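Local atomic coordinates of Ice-binding protein isoform1a (Antarctomyces psychrotrophicus, PDB entry 7BWX), a protein that probably binds to the prism planes of ice crystals through a right-handed beta-solenoid, as an antifreeze protein of an Antarctic ascomycete. Residues 37-41 against 42-46; 90-94 against 95-99. The protein carries 1 engineered substitution. All coordinates share one frame; numbering follows the deposited sequence.

Interaction 1: 37-41 against 42-46; sequences MGTTG and TSITG
Thr39 and Thr42 close a tight turn in which a single hydroxyl does two jobs. OG1 of Thr39 donates to the carbonyl O of Thr42 at 2.6 Å, approaching in the carbonyl plane on a lone pair. The same oxygen accepts from the backbone N of Gly41 at 3.1 Å, an N-H...acceptor angle of 161° making the bond nearly straight; this is an ST turn. With OG1 set between its own backbone N and carbonyl carbon (chi1 76°), the hydroxyl faces the returning chain, while CG2 swings beside the backbone N and lies 3.8 Å from CG2 of Ile44, the two side chains passing at a slant. Ile44 sends its other branch back toward the earlier part of strand 36-39: its CD1 meets CE of Met37 tip to tip at 3.5 Å. Met37 leaves the backbone with CG opposite N (chi1 -176°), then turns about the CG-SD bond so that the methyl CE faces Ile44. Gly41 has a positive phi, a backbone shape that would jam a CB against the preceding carbonyl, so glycine suits the corner. A valine in place of Thr39 would probably leave the Gly41 N-H and the Thr42 carbonyl without their shared partner and let the turn open, even with the methyl contact to Ile44 kept. The turn lies at the end of strand 36-39, where one face of the beta-solenoid gives way to the loop leading to strand 51-52. Pro22 O receives hydrogen bonds from the hydroxyls of Thr40 and Thr42. Strand 56-58 packs against all three main side chains, Leu56 touching Met37 and Ile44, and Ile58 touching Thr39; Val25 of strand 25-28 also meets Met37.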
ATOM      1  N   MET A  37      -4.815   6.648 -11.482  1.00 14.50           N
ATOM      2  CA  MET A  37      -3.696   7.406 -10.899  1.00 14.79           C
ATOM      3  C   MET A  37      -4.155   8.844 -10.711  1.00 14.80           C
ATOM      4  O   MET A  37      -4.919   9.367 -11.561  1.00 13.47           O
ATOM      5  CB  MET A  37      -2.442   7.382 -11.768  1.00 17.85           C
ATOM      6  CG  MET A  37      -1.268   8.091 -11.125  1.00 21.28           C
ATOM      7  SD  MET A  37       0.267   7.515 -11.882  1.00 25.72           S
ATOM      8  CE  MET A  37       0.017   8.096 -13.554  1.00 31.30           C
ATOM      9  N   GLY A  38      -3.782   9.429  -9.574  1.00 15.05           N
ATOM     10  CA  GLY A  38      -4.164  10.827  -9.368  1.00 16.52           C
ATOM     11  C   GLY A  38      -3.273  11.571  -8.413  1.00 14.81           C
ATOM     12  O   GLY A  38      -2.523  10.974  -7.637  1.00 12.29           O
ATOM     13  N   THR A  39      -3.450  12.883  -8.447  1.00 13.82           N
ATOM     14  CA  THR A  39      -2.827  13.838  -7.540  1.00 14.41           C
ATOM     15  C   THR A  39      -3.873  14.915  -7.231  1.00 15.55           C
ATOM     16  O   THR A  39      -4.894  14.949  -7.908  1.00 14.74           O
ATOM     17  CB  THR A  39      -1.615  14.498  -8.201  1.00 14.93           C
ATOM     18  OG1 THR A  39      -2.070  15.471  -9.154  1.00 14.04           O
ATOM     19  CG2 THR A  39      -0.729  13.524  -8.926  1.00 15.30           C
ATOM     20  N   THR A  40      -3.554  15.811  -6.315  1.00 15.43           N
ATOM     21  CA  THR A  40      -4.431  16.949  -5.988  1.00 16.67           C
ATOM     22  C   THR A  40      -3.974  18.201  -6.740  1.00 18.84           C
ATOM     23  O   THR A  40      -4.352  19.305  -6.312  1.00 21.61           O
ATOM     24  CB  THR A  40      -4.532  17.089  -4.471  1.00 17.44           C
ATOM     25  OG1 THR A  40      -3.241  17.239  -3.890  1.00 16.74           O
ATOM     26  CG2 THR A  40      -5.225  15.891  -3.858  1.00 16.61           C
ATOM     27  N   GLY A  41      -3.337  18.064  -7.896  1.00 19.78           N
ATOM     28  CA  GLY A  41      -2.924  19.242  -8.698  1.00 20.71           C
ATOM     29  C   GLY A  41      -1.491  19.145  -9.201  1.00 20.06           C
ATOM     30  O   GLY A  41      -1.185  19.662 -10.290  1.00 21.11           O
ATOM     31  N   THR A  42      -0.603  18.533  -8.446  1.00 17.92           N
ATOM     32  CA  THR A  42       0.795  18.353  -8.879  1.00 17.27           C
ATOM     33  C   THR A  42       0.831  17.489 -10.153  1.00 17.19           C
ATOM     34  O   THR A  42       0.121  16.482 -10.228  1.00 17.37           O
ATOM     35  CB  THR A  42       1.592  17.714  -7.738  1.00 18.92           C
ATOM     36  OG1 THR A  42       1.434  18.557  -6.588  1.00 21.41           O
ATOM     37  CG2 THR A  42       3.039  17.506  -8.100  1.00 17.00           C
ATOM     38  N   SER A  43       1.676  17.850 -11.110  1.00 15.49           N
ATOM     39  CA  SER A  43       1.864  17.120 -12.375  1.00 18.46           C
ATOM     40  C   SER A  43       2.565  15.790 -12.078  1.00 17.79           C
ATOM     41  O   SER A  43       3.228  15.657 -11.007  1.00 17.05           O
ATOM     42  CB  SER A  43       2.648  17.955 -13.349  1.00 22.72           C
ATOM     43  OG  SER A  43       3.985  18.016 -12.902  1.00 33.51           O
ATOM     44  N   ILE A  44       2.315  14.801 -12.915  1.00 15.61           N
ATOM     45  CA  ILE A  44       3.028  13.495 -12.817  1.00 17.97           C
ATOM     46  C   ILE A  44       4.189  13.576 -13.789  1.00 20.03           C
ATOM     47  O   ILE A  44       4.042  14.286 -14.801  1.00 22.30           O
ATOM     48  CB  ILE A  44       2.065  12.340 -13.120  1.00 18.80           C
ATOM     49  CG1 ILE A  44       1.552  12.427 -14.559  1.00 23.41           C
ATOM     50  CG2 ILE A  44       0.916  12.372 -12.120  1.00 18.29           C
ATOM     51  CD1 ILE A  44       0.960  11.141 -15.100  1.00 28.19           C
ATOM     52  N   THR A  45       5.274  12.856 -13.555  1.00 15.73           N
ATOM     53  CA  THR A  45       6.389  12.826 -14.525  1.00 17.57           C
ATOM     54  C   THR A  45       6.763  11.380 -14.778  1.00 16.23           C
ATOM     55  O   THR A  45       6.549  10.539 -13.872  1.00 14.33           O
ATOM     56  CB  THR A  45       7.621  13.600 -14.039  1.00 21.11           C
ATOM     57  OG1 THR A  45       8.034  13.075 -12.767  1.00 25.73           O
ATOM     58  CG2 THR A  45       7.273  15.019 -13.739  1.00 25.51           C
ATOM     59  N   GLY A  46       7.259  11.112 -15.985  1.00 16.29           N
ATOM     60  CA  GLY A  46       7.748   9.758 -16.340  1.00 17.19           C
ATOM     61  C   GLY A  46       6.683   8.851 -16.927  1.00 16.05           C
ATOM     62  O   GLY A  46       6.929   7.633 -17.017  1.00 17.06           O
TER

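Interaction 2: 90-94 against 95-99; sequences ATLGG and NTFVA. With SO4 (sulfate ion), chain G.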
ATOM      1  N   ALA A  90      10.865  -5.541  15.216  1.00 19.69           N
ATOM      2  CA  ALA A  90      11.427  -4.826  14.053  1.00 21.91           C
ATOM      3  C   ALA A  90      11.246  -5.666  12.766  1.00 21.32           C
ATOM      4  O   ALA A  90      11.423  -5.123  11.692  1.00 22.49           O
ATOM      5  CB  ALA A  90      12.879  -4.514  14.317  1.00 21.37           C
ATOM      6  N   THR A  91      10.933  -6.955  12.836  1.00 21.81           N
ATOM      7  CA  THR A  91      10.912  -7.815  11.624  1.00 23.13           C
ATOM      8  C   THR A  91       9.522  -8.415  11.386  1.00 22.76           C
ATOM      9  O   THR A  91       8.829  -8.848  12.333  1.00 24.20           O
ATOM     10  CB  THR A  91      11.955  -8.942  11.684  1.00 27.04           C
ATOM     11  OG1 THR A  91      11.559  -9.737  12.801  1.00 28.14           O
ATOM     12  CG2 THR A  91      13.379  -8.455  11.805  1.00 29.23           C
ATOM     13  N   LEU A  92       9.131  -8.471  10.114  1.00 21.65           N
ATOM     14  CA  LEU A  92       7.859  -9.065   9.649  1.00 21.20           C
ATOM     15  C   LEU A  92       8.116 -10.404   8.965  1.00 21.38           C
ATOM     16  O   LEU A  92       7.198 -11.229   8.954  1.00 24.25           O
ATOM     17  CB  LEU A  92       7.208  -8.101   8.658  1.00 24.03           C
ATOM     18  CG  LEU A  92       6.710  -6.789   9.250  1.00 25.02           C
ATOM     19  CD1 LEU A  92       6.308  -5.817   8.145  1.00 27.23           C
ATOM     20  CD2 LEU A  92       5.510  -7.034  10.138  1.00 29.45           C
ATOM     21  N   GLY A  93       9.293 -10.595   8.405  1.00 22.20           N
ATOM     22  CA  GLY A  93       9.602 -11.745   7.545  1.00 26.70           C
ATOM     23  C   GLY A  93       9.659 -13.027   8.346  1.00 29.96           C
ATOM     24  O   GLY A  93      10.003 -12.944   9.537  1.00 27.57           O
ATOM     25  N   GLY A  94       9.261 -14.139   7.733  1.00 25.97           N
ATOM     26  CA  GLY A  94       9.257 -15.462   8.361  1.00 28.09           C
ATOM     27  C   GLY A  94       8.069 -15.671   9.266  1.00 28.86           C
ATOM     28  O   GLY A  94       8.105 -16.586  10.027  1.00 32.80           O
ATOM     29  N   ASN A  95       7.031 -14.857   9.189  1.00 24.02           N
ATOM     30  CA  ASN A  95       5.835 -14.993  10.034  1.00 22.94           C
ATOM     31  C   ASN A  95       4.653 -15.416   9.164  1.00 23.89           C
ATOM     32  O   ASN A  95       4.628 -15.117   7.934  1.00 24.50           O
ATOM     33  CB  ASN A  95       5.548 -13.679  10.771  1.00 25.81           C
ATOM     34  CG  ASN A  95       6.595 -13.360  11.817  1.00 31.16           C
ATOM     35  OD1 ASN A  95       6.708 -14.108  12.776  1.00 34.28           O
ATOM     36  ND2 ASN A  95       7.357 -12.281  11.667  1.00 27.05           N
ATOM     37  N   THR A  96       3.707 -16.084   9.791  1.00 21.95           N
ATOM     38  CA  THR A  96       2.383 -16.384   9.248  1.00 23.53           C
ATOM     39  C   THR A  96       1.397 -15.684  10.158  1.00 25.75           C
ATOM     40  O   THR A  96       1.385 -16.023  11.339  1.00 25.93           O
ATOM     41  CB  THR A  96       2.170 -17.904   9.185  1.00 26.84           C
ATOM     42  OG1 THR A  96       3.166 -18.388   8.278  1.00 26.60           O
ATOM     43  CG2 THR A  96       0.777 -18.289   8.725  1.00 28.49           C
ATOM     44  N   PHE A  97       0.615 -14.747   9.648  1.00 22.69           N
ATOM     45  CA  PHE A  97      -0.358 -13.967  10.461  1.00 21.90           C
ATOM     46  C   PHE A  97      -1.788 -14.267  10.049  1.00 21.57           C
ATOM     47  O   PHE A  97      -2.156 -14.092   8.879  1.00 20.28           O
ATOM     48  CB  PHE A  97      -0.067 -12.468  10.346  1.00 22.53           C
ATOM     49  CG  PHE A  97       1.189 -12.068  11.065  1.00 26.71           C
ATOM     50  CD1 PHE A  97       1.619 -12.756  12.202  1.00 30.87           C
ATOM     51  CD2 PHE A  97       1.944 -10.995  10.635  1.00 29.93           C
ATOM     52  CE1 PHE A  97       2.781 -12.377  12.874  1.00 32.35           C
ATOM     53  CE2 PHE A  97       3.097 -10.603  11.303  1.00 26.90           C
ATOM     54  CZ  PHE A  97       3.518 -11.295  12.414  1.00 31.67           C
ATOM     55  N   VAL A  98      -2.611 -14.634  11.024  1.00 19.71           N
ATOM     56  CA  VAL A  98      -4.089 -14.669  10.851  1.00 21.67           C
ATOM     57  C   VAL A  98      -4.628 -13.233  10.946  1.00 19.32           C
ATOM     58  O   VAL A  98      -3.875 -12.329  11.348  1.00 20.18           O
ATOM     59  CB  VAL A  98      -4.772 -15.644  11.833  1.00 22.55           C
ATOM     60  CG1 VAL A  98      -4.300 -17.092  11.608  1.00 25.91           C
ATOM     61  CG2 VAL A  98      -4.559 -15.263  13.277  1.00 25.14           C
ATOM     62  N   ALA A  99      -5.894 -13.069  10.585  1.00 23.70           N
ATOM     63  CA  ALA A  99      -6.639 -11.800  10.611  1.00 22.56           C
ATOM     64  C   ALA A  99      -6.326 -11.086  11.922  1.00 24.75           C
ATOM     65  O   ALA A  99      -6.324 -11.713  12.985  1.00 20.07           O
ATOM     66  CB  ALA A  99      -8.106 -12.022  10.433  1.00 23.46           C
TER
HETATM   67  S   SO4 G 301      12.798  -8.488  16.162  1.00 57.33           S
HETATM   68  O1  SO4 G 301      12.763  -7.172  16.789  1.00 49.14           O
HETATM   69  O2  SO4 G 301      14.091  -8.672  15.561  1.00 56.64           O
HETATM   70  O3  SO4 G 301      11.768  -8.606  15.151  1.00 57.03           O
HETATM   71  O4  SO4 G 301      12.547  -9.507  17.154  1.00 68.67           O
HETATM   72  O   HOH W   1       9.355 -11.479  13.599  1.00 32.88           O
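Asn95 folds its amide back over the turn that precedes it, and hydrogen bonds come first in this contact. ND2 donates to the carbonyl O of Leu92 at 2.9 Å with an N-H...acceptor angle of 156°. The acceptor lies close to the amide plane of Asn95, yet the donor stands well above the plane of the Leu92 carbonyl, at a C=O...donor angle of 101°, and so misses the lone pairs. CG of Asn95 sits beside its own backbone N (chi1 -68°), which carries the amide back across the bend. ND2 also donates to a water at 2.9 Å, and this water in turn donates to OG1 of Thr91, so that one amide nitrogen holds both the turn and, through solvent, the residue leading into it. The bend is a type II beta turn from Leu92 to Asn95, with Gly94 at its third position, where positive phi favours glycine; it delivers the chain into strand 96-97, at the edge of a parallel three-stranded sheet with 113-117 and 141-145, within the right-handed beta-solenoid. Apolar contacts form a second group. CD2 of Leu92 comes loosely to the edge of the Phe97 ring near its plane, 4.5 Å from CE2, while CB of Asn95 rests over one face, 3.5 Å above the plane and offset toward the rim. The Phe97 ring also stacks with that of Tyr102. Anion binding forms the third group. A sulfate, probably from the crystallisation liquor, takes hydrogen bonds from Ala90 N to O1 and from Thr91 N to O3, and OG1 of Thr91 donates to that same O3 at 2.6 Å.

Overall arrangement
Interactions 1 and 2 are separate examples of one principle, a short polar side chain fastening a bend of the solenoid: a threonine hydroxyl in 37-41 against 42-46, an asparagine amide in 90-94 against 95-99. They follow one another along the chain, lie on opposite sides of its centre and do not touch; their centres are 34 Å apart and their nearest atoms about 25 Å apart. Between them in sequence runs the helix 61-79. The sulfate belongs to interaction 2 alone and need not mark a natural site. Interaction 1 is partly buried, whereas interaction 2 is a surface contact in which a water joins the two segments.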